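Local coordinates for protein putative aspartyl-tRNA synthetase (Leishmania major, PDB 6OD8) that probably attaches L-aspartate to tRNA(Asp) at the expense of ATP, as a class II aminoacyl-tRNA synthetase, at residues Thr72-Pro75 and Val76-Ser80; Gly135-Ala138 and Thr139-Val143; Val199-Asp202 and Thr203-Ser207; Met475-Gly479 and Glu480-Ser484. All coordinates share one frame; numbering follows the deposited sequence.

How the contacts relate
The four contacts follow in series along the chain without touching. Contact 1 leads into strand 88-100, and contact 2 joins helix 128-136 to strand 142-151 of the OB-fold; their centres are 19 Å apart, their nearest atoms about 8 Å. Both pack on strand 88-100, through Leu79 on Ile91 and Val143 on Val95. Contact 3, a helix start in the class II synthetase region, lies about 23 Å from contact 2 between centres. Contact 4 is a hairpin in the large catalytic sheet, its centre about 28 Å from that of contact 3 and about 45 Å from that of contact 2, so the series runs from the nucleic-acid-binding module to the catalytic domain.

Contact 1 of 4, residues Thr72-Pro75 and Val76-Ser80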
loop_
_atom_site.group_PDB
_atom_site.type_symbol
_atom_site.label_atom_id
_atom_site.label_comp_id
_atom_site.label_asym_id
_atom_site.label_seq_id
_atom_site.Cartn_x
_atom_site.Cartn_y
_atom_site.Cartn_z
ATOM N N THR A 72 11.905 11.062 30.402
ATOM C CA THR A 72 10.946 10.015 30.058
ATOM C C THR A 72 9.564 10.650 29.943
ATOM O O THR A 72 8.998 11.104 30.944
ATOM C CB THR A 72 10.951 8.893 31.095
ATOM O OG1 THR A 72 12.239 8.266 31.128
ATOM C CG2 THR A 72 9.899 7.854 30.755
ATOM N N HIS A 73 9.030 10.687 28.722
ATOM C CA HIS A 73 7.714 11.244 28.453
ATOM C C HIS A 73 6.683 10.114 28.460
ATOM O O HIS A 73 6.753 9.206 27.626
ATOM C CB HIS A 73 7.762 11.981 27.112
ATOM C CG HIS A 73 9.063 12.694 26.873
ATOM N ND1 HIS A 73 9.212 14.052 27.054
ATOM C CD2 HIS A 73 10.280 12.233 26.497
ATOM C CE1 HIS A 73 10.459 14.399 26.790
ATOM N NE2 HIS A 73 11.130 13.312 26.458
ATOM N N ILE A 74 5.736 10.165 29.396
ATOM C CA ILE A 74 4.695 9.146 29.525
ATOM C C ILE A 74 3.514 9.553 28.645
ATOM O O ILE A 74 2.968 10.648 28.840
ATOM C CB ILE A 74 4.239 8.979 30.981
ATOM C CG1 ILE A 74 5.427 8.739 31.926
ATOM C CG2 ILE A 74 3.167 7.887 31.098
ATOM C CD1 ILE A 74 6.185 7.470 31.650
ATOM N N PRO A 75 3.074 8.714 27.707
ATOM C CA PRO A 75 1.868 9.055 26.937
ATOM C C PRO A 75 0.610 8.986 27.797
ATOM O O PRO A 75 0.509 8.203 28.741
ATOM C CB PRO A 75 1.845 8.001 25.824
ATOM C CG PRO A 75 2.674 6.890 26.324
ATOM C CD PRO A 75 3.708 7.471 27.235
ATOM N N VAL A 76 -0.364 9.829 27.454
ATOM C CA VAL A 76 -1.618 9.864 28.196
ATOM C C VAL A 76 -2.260 8.481 28.242
ATOM O O VAL A 76 -2.907 8.123 29.234
ATOM C CB VAL A 76 -2.567 10.914 27.578
ATOM C CG1 VAL A 76 -3.867 10.986 28.359
ATOM C CG2 VAL A 76 -1.891 12.272 27.551
ATOM N N SER A 77 -2.050 7.669 27.198
ATOM C CA SER A 77 -2.691 6.357 27.120
ATOM C C SER A 77 -2.265 5.444 28.261
ATOM O O SER A 77 -3.019 4.544 28.648
ATOM C CB SER A 77 -2.381 5.701 25.772
ATOM O OG SER A 77 -0.976 5.663 25.518
ATOM N N GLU A 78 -1.074 5.672 28.829
ATOM C CA GLU A 78 -0.502 4.792 29.840
ATOM C C GLU A 78 -0.865 5.180 31.271
ATOM O O GLU A 78 -0.480 4.467 32.199
ATOM C CB GLU A 78 1.029 4.758 29.694
ATOM C CG GLU A 78 1.545 4.056 28.438
ATOM C CD GLU A 78 3.070 4.136 28.287
ATOM O OE1 GLU A 78 3.750 4.669 29.195
ATOM O OE2 GLU A 78 3.592 3.669 27.249
ATOM N N LEU A 79 -1.612 6.269 31.476
ATOM C CA LEU A 79 -1.754 6.863 32.803
ATOM C C LEU A 79 -2.567 6.026 33.777
ATOM O O LEU A 79 -2.557 6.324 34.979
ATOM C CB LEU A 79 -2.382 8.248 32.676
ATOM C CG LEU A 79 -1.419 9.297 32.139
ATOM C CD1 LEU A 79 -2.123 10.643 31.934
ATOM C CD2 LEU A 79 -0.253 9.411 33.101
ATOM N N SER A 80 -3.277 5.007 33.310
ATOM C CA SER A 80 -4.029 4.170 34.227
ATOM C C SER A 80 -3.263 2.922 34.657
ATOM O O SER A 80 -3.767 2.169 35.498
ATOM C CB SER A 80 -5.376 3.797 33.608
ATOM O OG SER A 80 -6.281 4.884 33.745
#
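Pro75 O takes the N-H of Glu78 in a bond of 3.0 Å between Glu78 N and Pro75 O, fairly straight at the hydrogen (158°) although the donor stands well above the carbonyl plane rather than on a lone pair. The bond closes the first turn of a short 3-10 segment, and a second one, from Leu79 N to Val76 O at 3.2 Å, continues the winding. This turn also brings the Glu78 side chain back over the proline. With CG beside its own backbone N (chi1 -69°) and the chain extended beyond it, the carboxylate lies against the pyrrolidine ring: Glu78 CD is 3.4 Å from Pro75 CG, and Glu78 OE1 is 3.4 Å from Pro75 CD. OE1 also forms a salt bridge with Arg81. Ser77 OG comes to the same ring from another direction, 3.7 Å from Pro75 CB.

Ile74 adds an apolar contact: its CG2 approaches Leu79 CD2 at 4.2 Å and passes Glu78 OE1 at 3.8 Å, the two side chains of Ile74 and Glu78 running roughly at right angles. Val76 and Leu79 pack on Ile91 of strand 88-100, and Ile74 pairs with Leu90 through the backbone, tying this lead-in to the OB-fold strands. The polar end of Glu78 is thus placed by its contact with the C-H groups of the ring, while Arg81 supplies its charged partner, a salt bridge that probably favours the ionised form of the carboxylate.

Contact 2 of 4, residues Gly135-Ala138 and Thr139-Val143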
loop_
_atom_site.group_PDB
_atom_site.type_symbol
_atom_site.label_atom_id
_atom_site.label_comp_id
_atom_site.label_asym_id
_atom_site.label_seq_id
_atom_site.Cartn_x
_atom_site.Cartn_y
_atom_site.Cartn_z
ATOM N N GLY A 135 -5.216 28.764 33.925
ATOM C CA GLY A 135 -6.540 29.208 33.529
ATOM C C GLY A 135 -6.583 29.918 32.190
ATOM O O GLY A 135 -7.632 29.927 31.540
ATOM N N GLN A 136 -5.468 30.508 31.752
ATOM C CA GLN A 136 -5.469 31.303 30.529
ATOM C C GLN A 136 -4.806 30.622 29.331
ATOM O O GLN A 136 -4.720 31.242 28.264
ATOM C CB GLN A 136 -4.815 32.675 30.792
ATOM C CG GLN A 136 -3.333 32.638 31.178
ATOM C CD GLN A 136 -2.425 32.454 29.971
ATOM O OE1 GLN A 136 -2.437 33.271 29.044
ATOM N NE2 GLN A 136 -1.659 31.360 29.961
ATOM N N ILE A 137 -4.322 29.381 29.467
ATOM C CA ILE A 137 -3.770 28.680 28.311
ATOM C C ILE A 137 -4.870 28.506 27.272
ATOM O O ILE A 137 -6.014 28.176 27.605
ATOM C CB ILE A 137 -3.172 27.322 28.725
ATOM C CG1 ILE A 137 -2.088 27.530 29.789
ATOM C CG2 ILE A 137 -2.593 26.573 27.528
ATOM C CD1 ILE A 137 -1.459 26.258 30.330
ATOM N N ALA A 138 -4.538 28.757 26.010
ATOM C CA ALA A 138 -5.519 28.577 24.941
ATOM C C ALA A 138 -5.794 27.094 24.731
ATOM O O ALA A 138 -4.869 26.276 24.710
ATOM C CB ALA A 138 -5.015 29.202 23.639
ATOM N N THR A 139 -7.076 26.737 24.577
ATOM C CA THR A 139 -7.375 25.341 24.290
ATOM C C THR A 139 -6.725 24.947 22.969
ATOM O O THR A 139 -6.524 25.780 22.074
ATOM C CB THR A 139 -8.887 25.084 24.234
ATOM O OG1 THR A 139 -9.448 25.814 23.152
ATOM C CG2 THR A 139 -9.553 25.535 25.537
ATOM N N GLU A 140 -6.362 23.669 22.880
ATOM C CA GLU A 140 -5.605 23.007 21.820
ATOM C C GLU A 140 -4.098 23.305 21.901
ATOM O O GLU A 140 -3.336 22.721 21.129
ATOM C CB GLU A 140 -6.129 23.330 20.402
ATOM C CG GLU A 140 -7.583 22.877 20.229
ATOM C CD GLU A 140 -7.721 21.410 20.544
ATOM O OE1 GLU A 140 -7.126 20.590 19.801
ATOM O OE2 GLU A 140 -8.366 21.074 21.564
ATOM N N SER A 141 -3.640 24.167 22.811
ATOM C CA SER A 141 -2.210 24.253 23.059
ATOM C C SER A 141 -1.704 22.881 23.483
ATOM O O SER A 141 -2.450 22.068 24.031
ATOM C CB SER A 141 -1.893 25.277 24.154
ATOM O OG SER A 141 -2.353 26.570 23.821
ATOM N N ILE A 142 -0.430 22.615 23.219
ATOM C CA ILE A 142 0.209 21.399 23.693
ATOM C C ILE A 142 1.115 21.774 24.859
ATOM O O ILE A 142 1.893 22.729 24.774
ATOM C CB ILE A 142 0.981 20.701 22.565
ATOM C CG1 ILE A 142 -0.014 20.183 21.520
ATOM C CG2 ILE A 142 1.810 19.566 23.132
ATOM C CD1 ILE A 142 0.638 19.701 20.249
ATOM N N VAL A 143 0.981 21.041 25.968
ATOM C CA VAL A 143 1.697 21.370 27.197
ATOM C C VAL A 143 2.538 20.181 27.638
ATOM O O VAL A 143 2.192 19.029 27.374
ATOM C CB VAL A 143 0.734 21.786 28.334
ATOM C CG1 VAL A 143 0.098 23.138 28.056
ATOM C CG2 VAL A 143 -0.325 20.707 28.578
HETATM O O HOH W 1 -1.892 29.456 25.234
#
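Ala138 O is gripped twice by Ser141, whose hydroxyl donates over 2.7 Å from Ser141 OG to Ala138 O while the amide closes a type II beta turn over 3.1 Å from Ser141 N to Ala138 O. Both donors come from the same face of the carbonyl, tilted 25° and 34° from its plane. The turn lies in the OB-fold, where it leads from helix 128-136 into strand 142-151, and Glu140 takes the left-handed backbone conformation of its third position. Ser141 OG is turned beside its own backbone N (chi1 -59°), which carries the hydroxyl back over the turn to the Ala138 carbonyl. Ser141 OG itself accepts from Ser177 N and from a water that in turn takes the N-H of Ala138, at 2.8 Å from Ala138 N to the water oxygen. Because Ser141 OG donates its own hydrogen bond to Ala138 O, it serves as donor and acceptor at once, and this network fixes its rotation.

Glu140 turns away from the contact, and its carboxylate is held between Arg213 and Arg110. Packing follows on the buried side. Ile137 CG2 sits 3.7 Å from Ser141 CB, and Ala138 CB lies 3.7 Å from Ser141 OG. Ile137 and Val143 both rest on Val95 of strand 88-100 and on Ile171 of strand 170-173, so the link that follows the helix and the start of the strand share one apolar patch. Where their side chains meet each other at a slant, Ile137 CD1 stands 4.2 Å from Val143 CG1.

Contact 3 of 4, residues Val199-Asp202 and Thr203-Ser207; sequences VNLD and TRLNS
Arg204 runs back from the first turn of helix 201-206 toward Val199. Its CB lies 3.2 Å from Leu201 O. Further along, Arg204 CD passes Leu201 CD1 at 4.2 Å, after which the chain bends (chi3 -104°) and brings the guanidinium beside the residues that precede the helix. Arg204 NE donates over 2.7 Å to a water, which in turn donates to Val199 O, so the water bridges side chain and backbone. The flat guanidinium has Val199 CB over one face, and at the tip NH1 forms a salt bridge with Asp211 and a hydrogen bond with Ala188 O.

Asn200 occupies the N-cap position. Its CG stands between the backbone N and the carbonyl carbon (chi1 70°), which aims the amide oxygen at the open end of the helix: Asn200 OD1 accepts from Thr203 N at 3.0 Å, almost straight at the hydrogen (172°), and from Thr203 OG1 at 3.1 Å. Both donors approach from the same face of the amide, the hydroxyl standing well above its plane. Main-chain bonds from Arg204 N to Asn200 O and from Leu205 N to Leu201 O carry the helix on.

Leu201 CG packs on Leu205 CD1 at 3.9 Å, one turn later. Farther along the solvent-exposed side, Asp202 and Asn206 both hold Arg555, fastening the helix to the end of the chain. The whole is a side-chain N-cap, in which the Asn200 side chain accepts from the Thr203 amide in the first turn, at a helix start in the class II synthetase region.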
loop_
_atom_site.group_PDB
_atom_site.type_symbol
_atom_site.label_atom_id
_atom_site.label_comp_id
_atom_site.label_asym_id
_atom_site.label_seq_id
_atom_site.Cartn_x
_atom_site.Cartn_y
_atom_site.Cartn_z
ATOM N N VAL A 199 -21.155 21.371 13.151
ATOM C CA VAL A 199 -20.224 21.885 12.155
ATOM C C VAL A 199 -20.575 21.270 10.811
ATOM O O VAL A 199 -20.696 20.044 10.699
ATOM C CB VAL A 199 -18.770 21.558 12.527
ATOM C CG1 VAL A 199 -17.833 22.152 11.493
ATOM C CG2 VAL A 199 -18.467 22.059 13.921
ATOM N N ASN A 200 -20.719 22.106 9.786
ATOM C CA ASN A 200 -21.068 21.516 8.504
ATOM C C ASN A 200 -19.819 20.974 7.819
ATOM O O ASN A 200 -18.676 21.285 8.180
ATOM C CB ASN A 200 -21.821 22.517 7.618
ATOM C CG ASN A 200 -20.959 23.643 7.118
ATOM O OD1 ASN A 200 -19.889 23.432 6.554
ATOM N ND2 ASN A 200 -21.444 24.864 7.292
ATOM N N LEU A 201 -20.057 20.137 6.816
ATOM C CA LEU A 201 -18.988 19.309 6.284
ATOM C C LEU A 201 -17.899 20.145 5.619
ATOM O O LEU A 201 -16.708 19.854 5.779
ATOM C CB LEU A 201 -19.575 18.283 5.307
ATOM C CG LEU A 201 -18.554 17.317 4.710
ATOM C CD1 LEU A 201 -17.811 16.546 5.787
ATOM C CD2 LEU A 201 -19.265 16.347 3.800
ATOM N N ASP A 202 -18.270 21.199 4.883
ATOM C CA ASP A 202 -17.229 21.990 4.226
ATOM C C ASP A 202 -16.321 22.683 5.242
ATOM O O ASP A 202 -15.100 22.731 5.055
ATOM C CB ASP A 202 -17.849 23.001 3.259
ATOM C CG ASP A 202 -18.282 22.348 1.936
ATOM O OD1 ASP A 202 -17.604 21.387 1.480
ATOM O OD2 ASP A 202 -19.308 22.789 1.360
ATOM N N THR A 203 -16.889 23.219 6.325
ATOM C CA THR A 203 -16.058 23.830 7.359
ATOM C C THR A 203 -15.142 22.794 8.001
ATOM O O THR A 203 -13.966 23.063 8.273
ATOM C CB THR A 203 -16.955 24.491 8.403
ATOM O OG1 THR A 203 -17.822 25.414 7.740
ATOM C CG2 THR A 203 -16.119 25.236 9.442
ATOM N N ARG A 204 -15.672 21.593 8.215
ATOM C CA ARG A 204 -14.890 20.465 8.713
ATOM C C ARG A 204 -13.683 20.183 7.826
ATOM O O ARG A 204 -12.557 20.026 8.310
ATOM C CB ARG A 204 -15.796 19.245 8.756
ATOM C CG ARG A 204 -15.742 18.414 9.970
ATOM C CD ARG A 204 -16.712 17.253 9.808
ATOM N NE ARG A 204 -17.934 17.450 10.576
ATOM C CZ ARG A 204 -18.020 17.171 11.873
ATOM N NH1 ARG A 204 -16.952 16.697 12.511
ATOM N NH2 ARG A 204 -19.153 17.357 12.530
ATOM N N LEU A 205 -13.907 20.083 6.515
ATOM C CA LEU A 205 -12.822 19.679 5.628
ATOM C C LEU A 205 -11.846 20.819 5.398
ATOM O O LEU A 205 -10.665 20.570 5.135
ATOM C CB LEU A 205 -13.382 19.168 4.293
ATOM C CG LEU A 205 -14.368 18.005 4.421
ATOM C CD1 LEU A 205 -15.053 17.638 3.063
ATOM C CD2 LEU A 205 -13.712 16.784 5.055
ATOM N N ASN A 206 -12.312 22.063 5.523
ATOM C CA ASN A 206 -11.442 23.214 5.319
ATOM C C ASN A 206 -10.372 23.338 6.397
ATOM O O ASN A 206 -9.350 23.973 6.144
ATOM C CB ASN A 206 -12.261 24.505 5.277
ATOM C CG ASN A 206 -13.066 24.638 4.006
ATOM O OD1 ASN A 206 -12.815 23.931 3.031
ATOM N ND2 ASN A 206 -14.039 25.538 4.008
ATOM N N SER A 207 -10.614 22.784 7.594
ATOM C CA SER A 207 -9.618 22.688 8.678
ATOM C C SER A 207 -9.581 21.247 9.193
ATOM O O SER A 207 -9.854 20.958 10.361
ATOM C CB SER A 207 -9.916 23.636 9.836
ATOM O OG SER A 207 -10.057 24.971 9.397
HETATM O O HOH W 2 -20.048 17.692 8.996
#

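Contact 4 of 4, residues Met475-Gly479 and Glu480-Ser484; sequences MFIRG and EEISS
Ile482 CG2 wedges between Met475 and Ile477, 3.9 Å from Met475 CB and 3.7 Å from Ile477 CG1, in the tightly packed part of a beta hairpin. Here the backbones are joined by two nearly linear bonds, Met475 N to Ser483 O and Ile482 N to Met475 O, both 2.8 Å. Ile482 and Ser483 both face Met475, a classic beta bulge; it lets Ile482 share the side of Met475 and Ile477, where helices 325-342 and 530-538 cover the sheet through Phe335, Phe339 and Val533.

On the opposite face, Phe476 lies against the backbone of the partner strand: its CD1 is 3.5 Å from Glu481 N, meeting it obliquely, and its CE1 touches Glu481 CB at 4.0 Å. The ring plane stands 84° from the Glu481 carboxylate plane. Phe446 of the neighbouring strand stacks on this ring.

The turn end, by contrast, is polar and carries water, with Arg478 and Glu480 partly exposed. A type I' turn runs from Ile477 to Glu480, closed by backbone bonds from Ile477 N to Glu480 O and from Glu480 N to Ile477 O. Arg478 and Gly479 both take left-handed conformations, and a water donates to Arg478 O over 2.7 Å and to Glu480 OE2 over 2.6 Å. Arg478 extends away, its guanidinium caught by the carbonyls of Leu536, Tyr537 and Glu359. Glu480 forms salt bridges with Arg532 through OE1 and with Lys431 through OE2. Two cations and a water therefore hold the Glu480 carboxylate, which is consistent with an ionised group pinning the hairpin tip to helices 427-441 and 530-538 of the catalytic domain.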
loop_
_atom_site.group_PDB
_atom_site.type_symbol
_atom_site.label_atom_id
_atom_site.label_comp_id
_atom_site.label_asym_id
_atom_site.label_seq_id
_atom_site.Cartn_x
_atom_site.Cartn_y
_atom_site.Cartn_z
ATOM N N MET A 475 -20.723 -7.464 -5.579
ATOM C CA MET A 475 -20.949 -7.555 -4.144
ATOM C C MET A 475 -21.575 -6.280 -3.610
ATOM O O MET A 475 -21.234 -5.172 -4.030
ATOM C CB MET A 475 -19.653 -7.786 -3.360
ATOM C CG MET A 475 -18.914 -9.025 -3.750
ATOM S SD MET A 475 -17.383 -9.179 -2.787
ATOM C CE MET A 475 -17.263 -10.965 -2.686
ATOM N N PHE A 476 -22.439 -6.447 -2.613
ATOM C CA PHE A 476 -23.192 -5.350 -2.031
ATOM C C PHE A 476 -23.003 -5.346 -0.519
ATOM O O PHE A 476 -23.035 -6.400 0.130
ATOM C CB PHE A 476 -24.693 -5.462 -2.372
ATOM C CG PHE A 476 -24.987 -5.410 -3.857
ATOM C CD1 PHE A 476 -25.298 -4.204 -4.471
ATOM C CD2 PHE A 476 -24.944 -6.563 -4.633
ATOM C CE1 PHE A 476 -25.545 -4.141 -5.836
ATOM C CE2 PHE A 476 -25.192 -6.511 -6.006
ATOM C CZ PHE A 476 -25.513 -5.303 -6.609
ATOM N N ILE A 477 -22.819 -4.149 0.033
ATOM C CA ILE A 477 -22.813 -3.921 1.471
ATOM C C ILE A 477 -23.896 -2.901 1.773
ATOM O O ILE A 477 -23.902 -1.810 1.189
ATOM C CB ILE A 477 -21.447 -3.405 1.976
ATOM C CG1 ILE A 477 -20.324 -4.392 1.651
ATOM C CG2 ILE A 477 -21.514 -3.159 3.477
ATOM C CD1 ILE A 477 -18.934 -3.912 2.143
ATOM N N ARG A 478 -24.803 -3.250 2.689
ATOM C CA ARG A 478 -25.943 -2.399 3.030
ATOM C C ARG A 478 -26.649 -1.865 1.781
ATOM O O ARG A 478 -26.997 -0.686 1.696
ATOM C CB ARG A 478 -25.510 -1.246 3.948
ATOM C CG ARG A 478 -24.787 -1.658 5.229
ATOM C CD ARG A 478 -24.743 -0.494 6.197
ATOM N NE ARG A 478 -23.799 -0.716 7.287
ATOM C CZ ARG A 478 -24.119 -1.253 8.464
ATOM N NH1 ARG A 478 -25.362 -1.635 8.703
ATOM N NH2 ARG A 478 -23.190 -1.399 9.410
ATOM N N GLY A 479 -26.864 -2.740 0.795
ATOM C CA GLY A 479 -27.648 -2.374 -0.372
ATOM C C GLY A 479 -26.930 -1.534 -1.407
ATOM O O GLY A 479 -27.586 -0.974 -2.299
ATOM N N GLU A 480 -25.604 -1.414 -1.320
ATOM C CA GLU A 480 -24.842 -0.597 -2.253
ATOM C C GLU A 480 -23.644 -1.380 -2.757
ATOM O O GLU A 480 -22.969 -2.069 -1.980
ATOM C CB GLU A 480 -24.398 0.712 -1.585
ATOM C CG GLU A 480 -25.595 1.499 -1.076
ATOM C CD GLU A 480 -25.236 2.921 -0.673
ATOM O OE1 GLU A 480 -24.440 3.575 -1.390
ATOM O OE2 GLU A 480 -25.758 3.380 0.355
ATOM N N GLU A 481 -23.395 -1.257 -4.066
ATOM C CA GLU A 481 -22.331 -1.994 -4.729
ATOM C C GLU A 481 -20.975 -1.593 -4.160
ATOM O O GLU A 481 -20.660 -0.408 -4.047
ATOM C CB GLU A 481 -22.385 -1.723 -6.240
ATOM C CG GLU A 481 -21.454 -2.582 -7.089
ATOM C CD GLU A 481 -20.102 -1.922 -7.376
ATOM O OE1 GLU A 481 -19.953 -0.703 -7.130
ATOM O OE2 GLU A 481 -19.188 -2.632 -7.851
ATOM N N ILE A 482 -20.160 -2.580 -3.805
ATOM C CA ILE A 482 -18.825 -2.306 -3.284
ATOM C C ILE A 482 -17.718 -2.911 -4.151
ATOM O O ILE A 482 -16.583 -2.406 -4.131
ATOM C CB ILE A 482 -18.688 -2.779 -1.818
ATOM C CG1 ILE A 482 -17.365 -2.305 -1.193
ATOM C CG2 ILE A 482 -18.772 -4.305 -1.722
ATOM C CD1 ILE A 482 -17.211 -0.767 -1.125
ATOM N N SER A 483 -18.009 -3.921 -4.967
ATOM C CA SER A 483 -16.962 -4.562 -5.753
ATOM C C SER A 483 -17.606 -5.338 -6.893
ATOM O O SER A 483 -18.656 -5.953 -6.711
ATOM C CB SER A 483 -16.107 -5.502 -4.884
ATOM O OG SER A 483 -15.030 -6.091 -5.640
ATOM N N SER A 484 -16.974 -5.286 -8.068
ATOM C CA SER A 484 -17.335 -6.110 -9.216
ATOM C C SER A 484 -16.164 -7.033 -9.527
ATOM O O SER A 484 -15.020 -6.572 -9.582
ATOM C CB SER A 484 -17.646 -5.231 -10.438
ATOM O OG SER A 484 -18.772 -4.411 -10.195
HETATM O O HOH W 3 -26.412 1.865 2.376
#